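Local atomic coordinates of FrpC operon protein (Neisseria meningitidis, PDB entry 5EDF), a protein that binds the RTX protein FrpC in Neisseria meningitidis, is regulated by iron, and may take part in adhesion, although its precise function is unknown. Residues 100-106 against 188-194; 147-152 against 164-170. All blocks are in the same frame, centred on the assembly; numbering follows the deposited sequence. Where two conformers were deposited one is given.

Contact 1. Residues 100-106 against 188-194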
ATOM      1  N   ASP A 100      -2.714  -3.891  -3.076  1.00 10.05           N
ATOM      2  CA  ASP A 100      -1.386  -4.297  -3.512  1.00 10.41           C
ATOM      3  C   ASP A 100      -0.371  -3.255  -3.140  1.00 10.86           C
ATOM      4  O   ASP A 100      -0.615  -2.051  -3.322  1.00 11.57           O
ATOM      5  CB  ASP A 100      -1.374  -4.505  -5.013  1.00 10.18           C
ATOM      6  CG  ASP A 100      -2.201  -5.697  -5.419  1.00 12.59           C
ATOM      7  OD1 ASP A 100      -1.860  -6.808  -5.012  1.00 12.59           O
ATOM      8  OD2 ASP A 100      -3.174  -5.479  -6.167  1.00 14.84           O
ATOM      9  N   ILE A 101       0.767  -3.675  -2.629  1.00 10.25           N
ATOM     10  CA  ILE A 101       1.832  -2.767  -2.231  1.00  9.46           C
ATOM     11  C   ILE A 101       3.097  -3.172  -2.961  1.00 10.47           C
ATOM     12  O   ILE A 101       3.539  -4.321  -2.842  1.00 10.90           O
ATOM     13  CB  ILE A 101       2.031  -2.760  -0.688  1.00 10.39           C
ATOM     14  CG1 ILE A 101       0.733  -2.325   0.019  1.00 12.13           C
ATOM     15  CG2 ILE A 101       3.236  -1.870  -0.346  1.00 11.81           C
ATOM     16  CD1 ILE A 101       0.717  -2.601   1.497  1.00 13.82           C
ATOM     17  N   VAL A 102       3.644  -2.264  -3.767  1.00 10.00           N
ATOM     18  CA  VAL A 102       4.787  -2.567  -4.622  1.00 10.11           C
ATOM     19  C   VAL A 102       6.049  -2.037  -3.966  1.00 10.67           C
ATOM     20  O   VAL A 102       6.179  -0.840  -3.707  1.00 10.45           O
ATOM     21  CB  VAL A 102       4.585  -2.042  -6.032  1.00 10.92           C
ATOM     22  CG1 VAL A 102       5.832  -2.313  -6.897  1.00 13.58           C
ATOM     23  CG2 VAL A 102       3.360  -2.657  -6.680  1.00 13.80           C
ATOM     24  N   ILE A 103       6.999  -2.942  -3.751  1.00 11.29           N
ATOM     25  CA  ILE A 103       8.254  -2.669  -3.059  1.00 10.82           C
ATOM     26  C   ILE A 103       9.406  -2.832  -4.034  1.00 12.35           C
ATOM     27  O   ILE A 103       9.532  -3.885  -4.675  1.00 12.52           O
ATOM     28  CB  ILE A 103       8.456  -3.621  -1.880  1.00 10.68           C
ATOM     29  CG1 ILE A 103       7.285  -3.555  -0.923  1.00 12.56           C
ATOM     30  CG2 ILE A 103       9.784  -3.306  -1.146  1.00 13.86           C
ATOM     31  CD1 ILE A 103       7.252  -4.660   0.138  1.00 13.89           C
ATOM     32  N   ARG A 104      10.259  -1.816  -4.120  1.00 11.55           N
ATOM     33  CA  ARG A 104      11.490  -1.838  -4.929  1.00 13.04           C
ATOM     34  C   ARG A 104      12.619  -1.292  -4.100  0.50  8.92           C
ATOM     35  O   ARG A 104      12.398  -0.623  -3.100  0.50  8.77           O
ATOM     36  CB  ARG A 104      11.370  -0.970  -6.188  1.00 14.53           C
ATOM     37  CG  ARG A 104      10.292  -1.429  -7.095  1.00 15.57           C
ATOM     38  CD  ARG A 104      10.250  -0.573  -8.359  1.00 24.45           C
ATOM     39  NE  ARG A 104      11.361  -0.964  -9.200  1.00 29.96           N
ATOM     40  CZ  ARG A 104      11.288  -1.707 -10.312  1.00 24.80           C
ATOM     41  NH1 ARG A 104      10.133  -2.099 -10.822  0.50 18.50           N
ATOM     42  NH2 ARG A 104      12.400  -2.022 -10.928  0.50 19.39           N
ATOM     43  N   LYS A 105      13.865  -1.562  -4.508  1.00 15.82           N
ATOM     44  CA  LYS A 105      14.994  -0.949  -3.837  1.00 16.37           C
ATOM     45  C   LYS A 105      15.645   0.079  -4.744  1.00 17.57           C
ATOM     46  O   LYS A 105      16.399  -0.270  -5.625  1.00 22.88           O
ATOM     47  CB  LYS A 105      15.979  -2.007  -3.367  1.00 18.91           C
ATOM     48  CG  LYS A 105      17.046  -1.450  -2.403  1.00 22.03           C
ATOM     49  CD  LYS A 105      18.077  -2.449  -1.993  1.00 21.61           C
ATOM     50  CE  LYS A 105      19.025  -2.739  -3.107  1.00 19.65           C
ATOM     51  NZ  LYS A 105      20.132  -1.730  -3.104  1.00 22.63           N
ATOM     52  N   ASP A 106      15.396   1.338  -4.442  1.00 21.79           N
ATOM     53  CA  ASP A 106      15.876   2.471  -5.236  1.00 25.05           C
ATOM     54  C   ASP A 106      16.051   3.670  -4.352  1.00 28.42           C
ATOM     55  O   ASP A 106      15.370   3.799  -3.354  1.00 23.67           O
ATOM     56  CB  ASP A 106      14.855   2.829  -6.298  1.00 26.44           C
ATOM     57  CG  ASP A 106      14.811   1.838  -7.434  1.00 34.68           C
ATOM     58  OD1 ASP A 106      15.903   1.517  -7.952  1.00 46.11           O
ATOM     59  OD2 ASP A 106      13.703   1.409  -7.844  1.00 35.23           O
ATOM     60  N   GLY A 188      15.443   2.719   2.468  1.00 24.04           N
ATOM     61  CA  GLY A 188      16.139   2.443   1.195  1.00 22.79           C
ATOM     62  C   GLY A 188      15.260   1.815   0.117  1.00 20.21           C
ATOM     63  O   GLY A 188      15.697   1.634  -1.038  1.00 20.02           O
ATOM     64  N   PHE A 189      14.035   1.486   0.495  1.00 17.35           N
ATOM     65  CA  PHE A 189      13.062   0.916  -0.431  1.00 16.00           C
ATOM     66  C   PHE A 189      12.078   1.966  -0.866  1.00 17.71           C
ATOM     67  O   PHE A 189      11.812   2.923  -0.123  1.00 19.87           O
ATOM     68  CB  PHE A 189      12.294  -0.262   0.196  1.00 14.74           C
ATOM     69  CG  PHE A 189      13.191  -1.373   0.635  1.00 18.26           C
ATOM     70  CD1 PHE A 189      13.598  -2.312  -0.269  1.00 18.63           C
ATOM     71  CD2 PHE A 189      13.680  -1.444   1.955  1.00 20.08           C
ATOM     72  CE1 PHE A 189      14.514  -3.333   0.128  1.00 19.69           C
ATOM     73  CE2 PHE A 189      14.541  -2.460   2.366  1.00 20.63           C
ATOM     74  CZ  PHE A 189      14.966  -3.388   1.442  1.00 19.59           C
ATOM     75  N   THR A 190      11.547   1.842  -2.062  1.00 12.75           N
ATOM     76  CA  THR A 190      10.374   2.608  -2.442  1.00 13.51           C
ATOM     77  C   THR A 190       9.153   1.722  -2.275  1.00 11.61           C
ATOM     78  O   THR A 190       9.200   0.523  -2.575  1.00 12.03           O
ATOM     79  CB  THR A 190      10.450   3.146  -3.866  1.00 13.52           C
ATOM     80  OG1 THR A 190      10.522   2.061  -4.797  1.00 14.59           O
ATOM     81  CG2 THR A 190      11.673   4.051  -4.053  1.00 15.95           C
ATOM     82  N   VAL A 191       8.088   2.313  -1.731  1.00 10.49           N
ATOM     83  CA  VAL A 191       6.881   1.574  -1.385  1.00 10.05           C
ATOM     84  C   VAL A 191       5.719   2.389  -1.923  1.00 11.32           C
ATOM     85  O   VAL A 191       5.498   3.535  -1.485  1.00 10.37           O
ATOM     86  CB  VAL A 191       6.818   1.360   0.120  1.00  9.21           C
ATOM     87  CG1 VAL A 191       5.563   0.645   0.498  1.00 11.43           C
ATOM     88  CG2 VAL A 191       8.071   0.576   0.572  1.00 11.72           C
ATOM     89  N   GLN A 192       5.023   1.853  -2.917  1.00  9.61           N
ATOM     90  CA  GLN A 192       4.028   2.600  -3.687  1.00  9.58           C
ATOM     91  C   GLN A 192       2.770   1.774  -3.751  1.00  9.51           C
ATOM     92  O   GLN A 192       2.808   0.577  -4.087  1.00 10.27           O
ATOM     93  CB  GLN A 192       4.561   2.906  -5.074  1.00 11.48           C
ATOM     94  CG  GLN A 192       5.814   3.769  -5.062  1.00 11.69           C
ATOM     95  CD  GLN A 192       6.472   3.983  -6.390  1.00 14.80           C
ATOM     96  OE1 GLN A 192       6.004   3.526  -7.416  1.00 16.54           O
ATOM     97  NE2 GLN A 192       7.610   4.676  -6.356  1.00 16.92           N
ATOM     98  N   TYR A 193       1.623   2.396  -3.486  1.00  9.49           N
ATOM     99  CA  TYR A 193       0.388   1.633  -3.414  1.00  9.05           C
ATOM    100  C   TYR A 193      -0.830   2.530  -3.514  1.00  9.01           C
ATOM    101  O   TYR A 193      -0.759   3.720  -3.243  1.00  9.53           O
ATOM    102  CB  TYR A 193       0.368   0.816  -2.125  1.00  9.53           C
ATOM    103  CG  TYR A 193       0.456   1.570  -0.820  1.00  8.91           C
ATOM    104  CD1 TYR A 193      -0.682   1.856  -0.088  1.00 10.65           C
ATOM    105  CD2 TYR A 193       1.678   1.968  -0.298  1.00  9.24           C
ATOM    106  CE1 TYR A 193      -0.606   2.541   1.120  1.00 11.79           C
ATOM    107  CE2 TYR A 193       1.770   2.636   0.905  1.00 10.12           C
ATOM    108  CZ  TYR A 193       0.627   2.935   1.613  1.00 10.39           C
ATOM    109  OH  TYR A 193       0.630   3.582   2.831  1.00 11.59           O
ATOM    110  N   TYR A 194      -1.952   1.927  -3.837  1.00  9.82           N
ATOM    111  CA  TYR A 194      -3.295   2.494  -3.832  1.00 10.20           C
ATOM    112  C   TYR A 194      -4.074   1.780  -2.728  1.00 12.00           C
ATOM    113  O   TYR A 194      -4.548   0.649  -2.925  1.00 11.62           O
ATOM    114  CB  TYR A 194      -3.983   2.294  -5.181  1.00 11.03           C
ATOM    115  CG  TYR A 194      -3.358   2.998  -6.344  1.00 11.97           C
ATOM    116  CD1 TYR A 194      -3.400   4.360  -6.471  1.00 12.38           C
ATOM    117  CD2 TYR A 194      -2.716   2.284  -7.370  1.00 13.71           C
ATOM    118  CE1 TYR A 194      -2.808   5.025  -7.530  1.00 12.58           C
ATOM    119  CE2 TYR A 194      -2.127   2.934  -8.449  1.00 14.18           C
ATOM    120  CZ  TYR A 194      -2.172   4.299  -8.537  1.00 13.49           C
ATOM    121  OH  TYR A 194      -1.591   4.962  -9.622  1.00 16.37           O
TER
HETATM  122  O   HOH W   1      -1.684  -0.626  -5.287  1.00 13.86           O
HETATM  123  O   HOH W   2      -4.228  -1.620  -4.423  1.00 15.66           O
HETATM  124  O   HOH W   3       7.947   0.882  -5.363  1.00 14.20           O
HETATM  125  O   HOH W   4      14.010   4.836  -1.044  1.00 23.72           O
HETATM  126  O   HOH W   5      11.300   2.834  -7.331  1.00 25.47           O
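Ile-101, Ile-103, Phe-189, Val-191 and Tyr-193 share the apolar face of this strand pair. Ile-101 CG2 meets Val-191 CG1 at 3.5 Å, Ile-101 CG1 lies 3.8 Å from Tyr-193 CB, and Ile-103 CG2 rests 4.0 Å from Phe-189 CD1. Helix 205-224 covers part of this face, with Val-215 against Ile-101, Val-191 and Tyr-193, while Met-28 of strand 26-31 touches Ile-103 and Phe-189. The strand axes run antiparallel at 161°. Two hydrogen-bonded pairs join them: Val-102 N to Gln-192 O and Gln-192 N to Val-102 O, both 3.0 Å, then Arg-104 N to Thr-190 O at 3.0 Å and Thr-190 N to Arg-104 O at 2.8 Å. The other face, with Val-102, Arg-104, Thr-190 and Gln-192, is more polar; there a water links Thr-190 OG1 to Asp-106 OD2, each 2.8 Å away. At the far end two waters bridge Asp-100 to the backbone of Tyr-194. This is a regular antiparallel pairing between interior strands of a large sheet, its apolar face packed against helix 205-224 and strand 26-31.

Contact 2. Residues 147-152 against 164-170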
ATOM      1  N   TYR A 147     -16.927  19.399  -8.475  1.00 31.39           N
ATOM      2  CA  TYR A 147     -16.581  18.328  -7.542  1.00 29.84           C
ATOM      3  C   TYR A 147     -15.077  18.172  -7.335  1.00 27.49           C
ATOM      4  O   TYR A 147     -14.645  17.419  -6.453  1.00 25.97           O
ATOM      5  CB  TYR A 147     -17.192  17.025  -8.040  1.00 29.73           C
ATOM      6  CG  TYR A 147     -18.676  17.159  -8.274  1.00 38.58           C
ATOM      7  CD1 TYR A 147     -19.544  17.384  -7.210  1.00 40.63           C
ATOM      8  CD2 TYR A 147     -19.203  17.114  -9.558  1.00 41.44           C
ATOM      9  CE1 TYR A 147     -20.908  17.533  -7.412  1.00 50.99           C
ATOM     10  CE2 TYR A 147     -20.578  17.265  -9.781  1.00 44.52           C
ATOM     11  CZ  TYR A 147     -21.425  17.470  -8.695  1.00 53.73           C
ATOM     12  OH  TYR A 147     -22.789  17.620  -8.857  1.00 58.61           O
ATOM     13  N   PHE A 148     -14.270  18.908  -8.102  1.00 24.22           N
ATOM     14  CA  PHE A 148     -12.824  18.848  -7.952  1.00 22.56           C
ATOM     15  C   PHE A 148     -12.393  19.172  -6.501  1.00 19.94           C
ATOM     16  O   PHE A 148     -12.672  20.235  -5.975  1.00 23.09           O
ATOM     17  CB  PHE A 148     -12.186  19.823  -8.920  1.00 20.83           C
ATOM     18  CG  PHE A 148     -10.710  19.735  -8.976  1.00 21.25           C
ATOM     19  CD1 PHE A 148     -10.097  18.684  -9.618  1.00 20.42           C
ATOM     20  CD2 PHE A 148      -9.929  20.695  -8.378  1.00 18.94           C
ATOM     21  CE1 PHE A 148      -8.713  18.599  -9.675  1.00 20.46           C
ATOM     22  CE2 PHE A 148      -8.579  20.625  -8.441  1.00 18.94           C
ATOM     23  CZ  PHE A 148      -7.955  19.569  -9.064  1.00 21.19           C
ATOM     24  N   HIS A 149     -11.691  18.240  -5.867  1.00 18.31           N
ATOM     25  CA  HIS A 149     -11.309  18.361  -4.483  1.00 18.48           C
ATOM     26  C   HIS A 149     -10.244  17.307  -4.181  1.00 16.53           C
ATOM     27  O   HIS A 149     -10.534  16.124  -4.278  1.00 18.74           O
ATOM     28  CB  HIS A 149     -12.527  18.111  -3.583  1.00 21.32           C
ATOM     29  CG  HIS A 149     -12.374  18.646  -2.197  1.00 19.69           C
ATOM     30  ND1 HIS A 149     -13.292  18.388  -1.201  1.00 30.35           N
ATOM     31  CD2 HIS A 149     -11.442  19.458  -1.648  1.00 22.95           C
ATOM     32  CE1 HIS A 149     -12.924  19.012  -0.096  1.00 33.35           C
ATOM     33  NE2 HIS A 149     -11.802  19.665  -0.338  1.00 28.52           N
ATOM     34  N   GLU A 150      -9.060  17.746  -3.805  1.00 15.65           N
ATOM     35  CA  GLU A 150      -7.944  16.825  -3.568  1.00 13.89           C
ATOM     36  C   GLU A 150      -7.218  17.255  -2.316  1.00 13.73           C
ATOM     37  O   GLU A 150      -7.207  18.450  -1.958  1.00 16.84           O
ATOM     38  CB  GLU A 150      -7.016  16.765  -4.772  1.00 15.40           C
ATOM     39  CG  GLU A 150      -7.827  16.809  -6.072  1.00 21.59           C
ATOM     40  CD  GLU A 150      -7.168  16.178  -7.268  1.00 22.60           C
ATOM     41  OE1 GLU A 150      -5.933  16.287  -7.393  1.00 23.29           O
ATOM     42  OE2 GLU A 150      -7.916  15.599  -8.095  1.00 23.46           O
ATOM     43  N   PHE A 151      -6.685  16.289  -1.604  1.00 13.85           N
ATOM     44  CA  PHE A 151      -5.916  16.480  -0.386  1.00 13.18           C
ATOM     45  C   PHE A 151      -4.549  15.833  -0.525  1.00 13.89           C
ATOM     46  O   PHE A 151      -4.417  14.765  -1.166  1.00 13.90           O
ATOM     47  CB  PHE A 151      -6.608  15.783   0.788  1.00 14.03           C
ATOM     48  CG  PHE A 151      -7.943  16.319   1.116  1.00 17.62           C
ATOM     49  CD1 PHE A 151      -8.057  17.363   2.018  1.00 21.92           C
ATOM     50  CD2 PHE A 151      -9.077  15.822   0.529  1.00 19.48           C
ATOM     51  CE1 PHE A 151      -9.291  17.898   2.354  1.00 26.66           C
ATOM     52  CE2 PHE A 151     -10.341  16.354   0.848  1.00 24.36           C
ATOM     53  CZ  PHE A 151     -10.440  17.394   1.777  1.00 24.55           C
ATOM     54  N   TYR A 152      -3.533  16.426   0.076  1.00 12.02           N
ATOM     55  CA  TYR A 152      -2.200  15.894   0.158  1.00 11.67           C
ATOM     56  C   TYR A 152      -1.764  15.884   1.584  1.00 14.22           C
ATOM     57  O   TYR A 152      -1.994  16.871   2.290  1.00 14.43           O
ATOM     58  CB  TYR A 152      -1.202  16.741  -0.650  1.00 12.86           C
ATOM     59  CG  TYR A 152      -1.487  16.839  -2.124  1.00 11.78           C
ATOM     60  CD1 TYR A 152      -0.861  16.014  -3.045  1.00 12.96           C
ATOM     61  CD2 TYR A 152      -2.416  17.763  -2.611  1.00 12.99           C
ATOM     62  CE1 TYR A 152      -1.137  16.124  -4.401  1.00 14.41           C
ATOM     63  CE2 TYR A 152      -2.698  17.865  -3.967  1.00 13.84           C
ATOM     64  CZ  TYR A 152      -2.054  17.051  -4.864  1.00 13.23           C
ATOM     65  OH  TYR A 152      -2.294  17.173  -6.195  1.00 14.83           O
ATOM     66  N   THR A 164      -2.048  11.139  -1.393  1.00 10.19           N
ATOM     67  CA  THR A 164      -2.970  11.997  -2.168  1.00 11.17           C
ATOM     68  C   THR A 164      -4.338  11.361  -2.170  1.00 11.95           C
ATOM     69  O   THR A 164      -4.494  10.197  -2.480  1.00 13.82           O
ATOM     70  CB  THR A 164      -2.494  12.190  -3.601  1.00 11.13           C
ATOM     71  OG1 THR A 164      -1.122  12.579  -3.627  1.00 13.46           O
ATOM     72  CG2 THR A 164      -3.329  13.254  -4.346  1.00 14.41           C
ATOM     73  N   HIS A 165      -5.342  12.109  -1.755  1.00 12.66           N
ATOM     74  CA  HIS A 165      -6.721  11.599  -1.611  1.00 11.84           C
ATOM     75  C   HIS A 165      -7.624  12.522  -2.394  1.00 13.26           C
ATOM     76  O   HIS A 165      -7.618  13.727  -2.148  1.00 14.96           O
ATOM     77  CB  HIS A 165      -7.077  11.612  -0.119  1.00 12.97           C
ATOM     78  CG  HIS A 165      -8.374  10.950   0.230  1.00 13.83           C
ATOM     79  ND1 HIS A 165      -8.627   9.614  -0.018  1.00 12.96           N
ATOM     80  CD2 HIS A 165      -9.476  11.430   0.855  1.00 16.15           C
ATOM     81  CE1 HIS A 165      -9.842   9.315   0.414  1.00 15.49           C
ATOM     82  NE2 HIS A 165     -10.362  10.387   0.991  1.00 16.35           N
ATOM     83  N   ARG A 166      -8.367  12.009  -3.367  1.00 12.91           N
ATOM     84  CA  ARG A 166      -9.085  12.856  -4.305  0.50 14.10           C
ATOM     85  C   ARG A 166     -10.476  12.341  -4.633  1.00 16.32           C
ATOM     86  O   ARG A 166     -10.727  11.131  -4.668  1.00 17.24           O
ATOM     87  CB  ARG A 166      -8.282  12.999  -5.595  0.50 16.64           C
ATOM     88  CG  ARG A 166      -7.854  11.680  -6.194  0.50 21.22           C
ATOM     89  CD  ARG A 166      -7.218  11.811  -7.564  0.50 27.09           C
ATOM     90  NE  ARG A 166      -6.264  12.916  -7.709  0.50 28.87           N
ATOM     91  CZ  ARG A 166      -4.941  12.793  -7.628  0.50 27.65           C
ATOM     92  NH1 ARG A 166      -4.375  11.617  -7.378  0.50 22.80           N
ATOM     93  NH2 ARG A 166      -4.176  13.859  -7.814  0.50 21.43           N
ATOM     94  N   ASN A 167     -11.386  13.264  -4.912  1.00 17.71           N
ATOM     95  CA  ASN A 167     -12.711  12.891  -5.372  1.00 19.11           C
ATOM     96  C   ASN A 167     -12.664  12.714  -6.886  1.00 20.18           C
ATOM     97  O   ASN A 167     -12.230  13.600  -7.607  1.00 22.61           O
ATOM     98  CB  ASN A 167     -13.756  13.951  -5.018  1.00 22.63           C
ATOM     99  CG  ASN A 167     -15.188  13.434  -5.163  1.00 26.39           C
ATOM    100  OD1 ASN A 167     -15.423  12.326  -5.646  1.00 24.21           O
ATOM    101  ND2 ASN A 167     -16.162  14.258  -4.751  1.00 29.44           N
ATOM    102  N   ASN A 168     -13.104  11.561  -7.369  1.00 21.03           N
ATOM    103  CA  ASN A 168     -13.082  11.244  -8.792  1.00 22.55           C
ATOM    104  C   ASN A 168     -14.384  11.564  -9.501  1.00 28.30           C
ATOM    105  O   ASN A 168     -14.480  11.438 -10.716  1.00 30.31           O
ATOM    106  CB  ASN A 168     -12.754   9.772  -8.989  1.00 29.28           C
ATOM    107  CG  ASN A 168     -11.371   9.459  -8.539  1.00 33.24           C
ATOM    108  OD1 ASN A 168     -10.411   9.892  -9.161  1.00 35.56           O
ATOM    109  ND2 ASN A 168     -11.255   8.780  -7.413  1.00 27.48           N
ATOM    110  N   ARG A 169     -15.378  11.970  -8.735  1.00 24.42           N
ATOM    111  CA  ARG A 169     -16.669  12.380  -9.290  1.00 28.27           C
ATOM    112  C   ARG A 169     -16.529  13.605 -10.193  1.00 28.47           C
ATOM    113  O   ARG A 169     -15.862  14.582  -9.826  1.00 29.85           O
ATOM    114  CB  ARG A 169     -17.615  12.703  -8.146  1.00 26.51           C
ATOM    115  CG  ARG A 169     -19.039  13.056  -8.577  1.00 31.31           C
ATOM    116  CD  ARG A 169     -19.752  13.599  -7.389  1.00 31.14           C
ATOM    117  NE  ARG A 169     -21.165  13.871  -7.663  1.00 39.48           N
ATOM    118  CZ  ARG A 169     -22.026  14.308  -6.752  1.00 40.66           C
ATOM    119  NH1 ARG A 169     -21.623  14.539  -5.502  1.00 39.54           N
ATOM    120  NH2 ARG A 169     -23.292  14.523  -7.090  1.00 44.99           N
ATOM    121  N   ILE A 170     -17.148  13.546 -11.369  1.00 31.58           N
ATOM    122  CA  ILE A 170     -17.173  14.700 -12.283  1.00 33.09           C
ATOM    123  C   ILE A 170     -18.553  15.171 -12.733  1.00 35.17           C
ATOM    124  O   ILE A 170     -18.657  16.218 -13.375  1.00 38.38           O
ATOM    125  CB  ILE A 170     -16.288  14.463 -13.547  1.00 40.15           C
ATOM    126  CG1 ILE A 170     -16.749  13.220 -14.328  1.00 45.69           C
ATOM    127  CG2 ILE A 170     -14.820  14.379 -13.147  1.00 35.86           C
ATOM    128  CD1 ILE A 170     -15.944  12.966 -15.592  1.00 49.50           C
TER
HETATM  129  O   HOH W   6     -16.158  16.954  -4.193  1.00 32.16           O
HETATM  130  O   HOH W   7     -10.896  15.928  -7.548  1.00 22.55           O
HETATM  131  O   HOH W   8      -1.815  14.754  -7.726  1.00 18.76           O
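Tyr-147 enters ahead of the paired strands, yet it has the largest area covered here. The guanidinium of Arg-169 lies flat on its ring, centres 4.0 Å apart and planes at 11°, a stacked, off-centre cation-pi contact in which Arg-169 CD also sits over the ring face, 3.9 Å from the centroid. Asp-176 holds the same guanidinium by a salt bridge. A water joins Tyr-147 O to Asn-167 ND2, 2.8 Å from each. At His-149 the backbones come together: Asn-167 N donates to His-149 O (3.1 Å), while the imidazole turns to Glu-137 of the adjoining strand. Glu-150 faces Arg-166 in a non-hydrogen-bonded pair, CA to CA 4.2 Å, and their side chains form a two-pronged salt bridge, Arg-166 NH2 to Glu-150 OE1 at 3.0 Å and Arg-166 NE to Glu-150 OE2 at 3.2 Å. Phe-151 and His-165 make the hydrogen-bonded pair, through Phe-151 N to His-165 O (2.8 Å) and His-165 N to Phe-151 O (2.9 Å). Their side chains share the opposite face from the salt bridge, where His-165 is held by Thr-180. Tyr-152 closes the segment: Thr-164 CG2 makes a CH-pi contact with its ring, 4.1 Å from the centroid, and a water connects Tyr-152 OH to Arg-166 NH2. As strand 164-167 ends, Asn-167 OD1 accepts from Arg-169 N at 3.1 Å, an Asx turn that leads the chain out of the open end of the beta hairpin 150-155/161-167.

In the fold
Both contacts belong to one large antiparallel sheet, with centres about 23 Å apart and nearest atoms about 7 Å apart, so they do not touch. Strand 178-186 lies between them, pairing with strand 189-193 of contact 1 on one side and strand 161-167 of contact 2 on the other. In sequence, contact 2 is nested within the loop that contact 1 closes: the chain leaves strand 98-105, builds the outer strands through the local hairpin 150-155/161-167, and returns along 178-186 to 189-193. Contact 1 thus makes the sheet of this FrpC-binding protein continuous, joining its earlier strands to its later ones near the centre of the molecule, whereas contact 2 lies farther out, within the later half.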